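Local coordinates for protein response regulator (Colwellia psychrerythraea, PDB 3EQZ) that carries a CheY-like receiver domain and probably acts in two-component signal transduction, at residues B[16-28]-B[110-123]. Residues are numbered along the deposited sequence; the frame is centred on the assembly and turned at random.
Sequences CNLLKTIVEPIFG and INTEVLTCFLTSLS
Apolar packing joins helix 13-23 to helix 112-124, the first and last helices of the chain, on one face of the parallel sheet, with I22 set against T112 and L115. The axes of 16-23 and 112-123 cross at -45° and approach to 10.3 Å. I22 is a knob in a hole formed by T112, L115, T116 and L119. With its CG1 anti to the carbonyl carbon (chi1 -75°), CD1 reaches T112 CG2 at a tight 3.5 Å, while CG2 touches L115 CD2 and T116 OG1. The side chains of L19 and L115 cross at about a right angle, with L19 CD2 3.6 Å from L115 CD2. In the CheY-like fold, with strand order 2-1-3-4-5, these two helices cover the same side of the sheet. L19 accordingly touches I8 of strand 6-9, and L115 touches F106 of strand 101-107. V23 CG2 meets L119 CD1 at 3.6 Å. Further along, I26 CD1 lies 3.6 Å from T120 OG1. That hydroxyl donates to T116 O (2.7 Å), and T116 OG1 likewise to T112 O, so both threonines turn their polar ends back to their own helix. The F27 ring brings CZ to 3.7 Å from S123 CA, with the backbone of L122 at its edge.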
loop_
_atom_site.group_PDB
_atom_site.type_symbol
_atom_site.label_atom_id
_atom_site.label_comp_id
_atom_site.label_asym_id
_atom_site.label_seq_id
_atom_site.Cartn_x
_atom_site.Cartn_y
_atom_site.Cartn_z
ATOM N N CYS B 16 -25.056 -10.300 -3.184
ATOM C CA CYS B 16 -26.050 -9.295 -2.851
ATOM C C CYS B 16 -27.175 -9.762 -1.906
ATOM O O CYS B 16 -27.550 -9.086 -0.921
ATOM C CB CYS B 16 -26.677 -8.773 -4.145
ATOM S SG CYS B 16 -27.498 -7.187 -3.898
ATOM N N ASN B 17 -27.767 -10.903 -2.260
ATOM C CA ASN B 17 -28.821 -11.514 -1.465
ATOM C C ASN B 17 -28.306 -11.943 -0.077
ATOM O O ASN B 17 -29.026 -11.802 0.958
ATOM C CB ASN B 17 -29.360 -12.757 -2.183
ATOM C CG ASN B 17 -30.263 -13.553 -1.303
ATOM O OD1 ASN B 17 -29.902 -14.647 -0.820
ATOM N ND2 ASN B 17 -31.431 -12.970 -0.999
ATOM N N LEU B 18 -27.074 -12.460 -0.043
ATOM C CA LEU B 18 -26.473 -12.812 1.236
ATOM C C LEU B 18 -26.363 -11.596 2.156
ATOM O O LEU B 18 -26.802 -11.650 3.305
ATOM C CB LEU B 18 -25.116 -13.479 1.058
ATOM C CG LEU B 18 -24.325 -13.611 2.368
ATOM C CD1 LEU B 18 -24.884 -14.687 3.315
ATOM C CD2 LEU B 18 -22.860 -13.887 2.025
ATOM N N LEU B 19 -25.838 -10.472 1.637
ATOM C CA LEU B 19 -25.758 -9.227 2.431
ATOM C C LEU B 19 -27.139 -8.833 2.903
ATOM O O LEU B 19 -27.363 -8.468 4.072
ATOM C CB LEU B 19 -25.147 -8.065 1.624
ATOM C CG LEU B 19 -23.654 -8.216 1.311
ATOM C CD1 LEU B 19 -23.129 -7.135 0.306
ATOM C CD2 LEU B 19 -22.796 -8.218 2.631
ATOM N N LYS B 20 -28.071 -8.835 1.969
ATOM C CA LYS B 20 -29.442 -8.473 2.342
ATOM C C LYS B 20 -30.035 -9.334 3.479
ATOM O O LYS B 20 -30.732 -8.831 4.343
ATOM C CB LYS B 20 -30.396 -8.508 1.138
ATOM C CG LYS B 20 -31.756 -7.909 1.528
ATOM C CD LYS B 20 -32.659 -7.628 0.319
ATOM C CE LYS B 20 -33.741 -6.671 0.735
ATOM N NZ LYS B 20 -34.803 -6.502 -0.323
ATOM N N THR B 21 -29.788 -10.632 3.463
ATOM C CA THR B 21 -30.328 -11.454 4.528
ATOM C C THR B 21 -29.635 -11.188 5.874
ATOM O O THR B 21 -30.247 -11.336 6.921
ATOM C CB THR B 21 -30.299 -12.958 4.178
ATOM O OG1 THR B 21 -28.939 -13.393 4.027
ATOM C CG2 THR B 21 -31.075 -13.238 2.874
ATOM N N ILE B 22 -28.386 -10.743 5.851
ATOM C CA ILE B 22 -27.694 -10.410 7.075
ATOM C C ILE B 22 -28.145 -9.058 7.628
ATOM O O ILE B 22 -28.241 -8.876 8.820
ATOM C CB ILE B 22 -26.139 -10.422 6.861
ATOM C CG1 ILE B 22 -25.646 -11.852 6.768
ATOM C CG2 ILE B 22 -25.408 -9.731 8.033
ATOM C CD1 ILE B 22 -24.400 -11.989 5.945
ATOM N N VAL B 23 -28.439 -8.099 6.752
ATOM C CA VAL B 23 -28.802 -6.763 7.204
ATOM C C VAL B 23 -30.259 -6.653 7.655
ATOM O O VAL B 23 -30.599 -5.869 8.556
ATOM C CB VAL B 23 -28.569 -5.691 6.070
ATOM C CG1 VAL B 23 -29.166 -4.344 6.476
ATOM C CG2 VAL B 23 -27.056 -5.560 5.681
ATOM N N GLU B 24 -31.142 -7.367 6.988
ATOM C CA GLU B 24 -32.539 -7.042 7.192
ATOM C C GLU B 24 -33.036 -7.292 8.632
ATOM O O GLU B 24 -33.837 -6.531 9.145
ATOM C CB GLU B 24 -33.411 -7.799 6.191
ATOM C CG GLU B 24 -34.808 -7.210 6.072
ATOM C CD GLU B 24 -35.530 -7.657 4.782
ATOM O OE1 GLU B 24 -35.070 -8.638 4.157
ATOM O OE2 GLU B 24 -36.537 -7.019 4.389
ATOM N N PRO B 25 -32.567 -8.369 9.297
ATOM C CA PRO B 25 -33.060 -8.525 10.682
ATOM C C PRO B 25 -32.611 -7.392 11.578
ATOM O O PRO B 25 -33.180 -7.190 12.660
ATOM C CB PRO B 25 -32.400 -9.850 11.145
ATOM C CG PRO B 25 -32.315 -10.666 9.884
ATOM C CD PRO B 25 -31.884 -9.585 8.822
ATOM N N ILE B 26 -31.597 -6.645 11.157
ATOM C CA ILE B 26 -31.040 -5.621 12.021
ATOM C C ILE B 26 -31.510 -4.236 11.589
ATOM O O ILE B 26 -31.887 -3.431 12.424
ATOM C CB ILE B 26 -29.459 -5.678 12.047
ATOM C CG1 ILE B 26 -29.010 -7.087 12.477
ATOM C CG2 ILE B 26 -28.920 -4.575 12.950
ATOM C CD1 ILE B 26 -27.564 -7.492 12.201
ATOM N N PHE B 27 -31.446 -3.942 10.286
ATOM C CA PHE B 27 -31.928 -2.662 9.777
ATOM C C PHE B 27 -33.014 -2.995 8.775
ATOM O O PHE B 27 -32.718 -3.341 7.634
ATOM C CB PHE B 27 -30.817 -1.883 9.018
ATOM C CG PHE B 27 -29.734 -1.313 9.893
ATOM C CD1 PHE B 27 -29.781 0.009 10.306
ATOM C CD2 PHE B 27 -28.659 -2.106 10.297
ATOM C CE1 PHE B 27 -28.775 0.549 11.129
ATOM C CE2 PHE B 27 -27.635 -1.564 11.116
ATOM C CZ PHE B 27 -27.695 -0.237 11.539
ATOM N N GLY B 28 -34.273 -2.876 9.164
ATOM C CA GLY B 28 -35.337 -3.367 8.317
ATOM C C GLY B 28 -35.475 -2.605 7.021
ATOM O O GLY B 28 -35.923 -3.172 6.044
ATOM N N ILE B 110 -17.258 -13.241 2.792
ATOM C CA ILE B 110 -17.628 -12.485 3.942
ATOM C C ILE B 110 -17.710 -13.360 5.196
ATOM O O ILE B 110 -18.234 -14.458 5.134
ATOM C CB ILE B 110 -19.006 -11.840 3.614
ATOM C CG1 ILE B 110 -19.128 -10.493 4.281
ATOM C CG2 ILE B 110 -20.118 -12.780 3.910
ATOM C CD1 ILE B 110 -18.852 -9.404 3.272
ATOM N N ASN B 111 -17.179 -12.877 6.316
ATOM C CA ASN B 111 -17.407 -13.535 7.608
ATOM C C ASN B 111 -18.730 -13.007 8.155
ATOM O O ASN B 111 -18.836 -11.862 8.595
ATOM C CB ASN B 111 -16.231 -13.308 8.586
ATOM C CG ASN B 111 -16.444 -14.027 9.902
ATOM O OD1 ASN B 111 -17.517 -13.983 10.465
ATOM N ND2 ASN B 111 -15.429 -14.705 10.384
ATOM N N THR B 112 -19.771 -13.806 8.061
ATOM C CA THR B 112 -21.104 -13.286 8.363
ATOM C C THR B 112 -21.249 -13.022 9.858
ATOM O O THR B 112 -21.975 -12.118 10.269
ATOM C CB THR B 112 -22.202 -14.282 7.908
ATOM O OG1 THR B 112 -21.968 -15.507 8.593
ATOM C CG2 THR B 112 -22.095 -14.570 6.401
ATOM N N GLU B 113 -20.545 -13.805 10.677
ATOM C CA GLU B 113 -20.525 -13.536 12.118
ATOM C C GLU B 113 -20.008 -12.122 12.392
ATOM O O GLU B 113 -20.653 -11.361 13.130
ATOM C CB GLU B 113 -19.679 -14.599 12.885
ATOM C CG GLU B 113 -19.626 -14.452 14.405
ATOM C CD GLU B 113 -18.699 -15.495 15.124
ATOM O OE1 GLU B 113 -17.891 -16.191 14.473
ATOM O OE2 GLU B 113 -18.798 -15.606 16.366
ATOM N N VAL B 114 -18.838 -11.781 11.847
ATOM C CA VAL B 114 -18.268 -10.430 12.100
ATOM C C VAL B 114 -19.197 -9.326 11.572
ATOM O O VAL B 114 -19.392 -8.311 12.231
ATOM C CB VAL B 114 -16.836 -10.238 11.475
ATOM C CG1 VAL B 114 -16.397 -8.785 11.526
ATOM C CG2 VAL B 114 -15.819 -11.090 12.180
ATOM N N LEU B 115 -19.794 -9.532 10.398
ATOM C CA LEU B 115 -20.662 -8.508 9.812
ATOM C C LEU B 115 -21.938 -8.308 10.671
ATOM O O LEU B 115 -22.391 -7.208 10.911
ATOM C CB LEU B 115 -21.030 -8.887 8.362
ATOM C CG LEU B 115 -21.951 -7.859 7.680
ATOM C CD1 LEU B 115 -21.432 -6.423 7.684
ATOM C CD2 LEU B 115 -22.253 -8.264 6.219
ATOM N N THR B 116 -22.506 -9.397 11.128
ATOM C CA THR B 116 -23.718 -9.341 11.981
ATOM C C THR B 116 -23.417 -8.608 13.288
ATOM O O THR B 116 -24.156 -7.704 13.721
ATOM C CB THR B 116 -24.201 -10.771 12.289
ATOM O OG1 THR B 116 -24.552 -11.399 11.055
ATOM C CG2 THR B 116 -25.453 -10.725 13.205
ATOM N N CYS B 117 -22.283 -8.978 13.871
ATOM C CA CYS B 117 -21.801 -8.338 15.079
ATOM C C CYS B 117 -21.555 -6.803 14.890
ATOM O O CYS B 117 -22.067 -5.956 15.661
ATOM C CB CYS B 117 -20.542 -9.070 15.531
ATOM S SG CYS B 117 -19.971 -8.518 17.128
ATOM N N PHE B 118 -20.847 -6.433 13.817
ATOM C CA PHE B 118 -20.647 -5.020 13.506
ATOM C C PHE B 118 -21.953 -4.219 13.280
ATOM O O PHE B 118 -22.139 -3.118 13.813
ATOM C CB PHE B 118 -19.704 -4.842 12.304
ATOM C CG PHE B 118 -19.504 -3.394 11.932
ATOM C CD1 PHE B 118 -18.819 -2.531 12.783
ATOM C CD2 PHE B 118 -20.029 -2.887 10.756
ATOM C CE1 PHE B 118 -18.666 -1.173 12.461
ATOM C CE2 PHE B 118 -19.878 -1.550 10.426
ATOM C CZ PHE B 118 -19.176 -0.695 11.264
ATOM N N LEU B 119 -22.849 -4.735 12.441
ATOM C CA LEU B 119 -24.097 -4.005 12.202
ATOM C C LEU B 119 -24.939 -3.914 13.489
ATOM O O LEU B 119 -25.606 -2.923 13.740
ATOM C CB LEU B 119 -24.897 -4.675 11.102
ATOM C CG LEU B 119 -24.255 -4.670 9.684
ATOM C CD1 LEU B 119 -25.077 -5.483 8.718
ATOM C CD2 LEU B 119 -24.121 -3.242 9.185
ATOM N N THR B 120 -24.923 -4.954 14.301
ATOM C CA THR B 120 -25.553 -4.862 15.613
ATOM C C THR B 120 -24.985 -3.705 16.439
ATOM O O THR B 120 -25.757 -2.853 16.905
ATOM C CB THR B 120 -25.488 -6.207 16.347
ATOM O OG1 THR B 120 -26.135 -7.189 15.528
ATOM C CG2 THR B 120 -26.181 -6.163 17.753
ATOM N N SER B 121 -23.659 -3.608 16.603
ATOM C CA SER B 121 -23.164 -2.451 17.378
ATOM C C SER B 121 -23.506 -1.112 16.687
ATOM O O SER B 121 -23.776 -0.095 17.356
ATOM C CB SER B 121 -21.659 -2.529 17.644
ATOM O OG SER B 121 -20.942 -2.391 16.422
ATOM N N LEU B 122 -23.503 -1.115 15.355
ATOM C CA LEU B 122 -23.757 0.106 14.592
ATOM C C LEU B 122 -25.169 0.609 14.901
ATOM O O LEU B 122 -25.393 1.811 15.156
ATOM C CB LEU B 122 -23.528 -0.129 13.084
ATOM C CG LEU B 122 -23.653 1.095 12.167
ATOM C CD1 LEU B 122 -22.709 2.195 12.605
ATOM C CD2 LEU B 122 -23.433 0.747 10.653
ATOM N N SER B 123 -26.104 -0.336 14.919
ATOM C CA SER B 123 -27.494 -0.077 15.252
ATOM C C SER B 123 -27.644 0.464 16.676
ATOM O O SER B 123 -28.326 1.435 16.904
ATOM C CB SER B 123 -28.249 -1.381 15.172
ATOM O OG SER B 123 -29.628 -1.184 15.291
#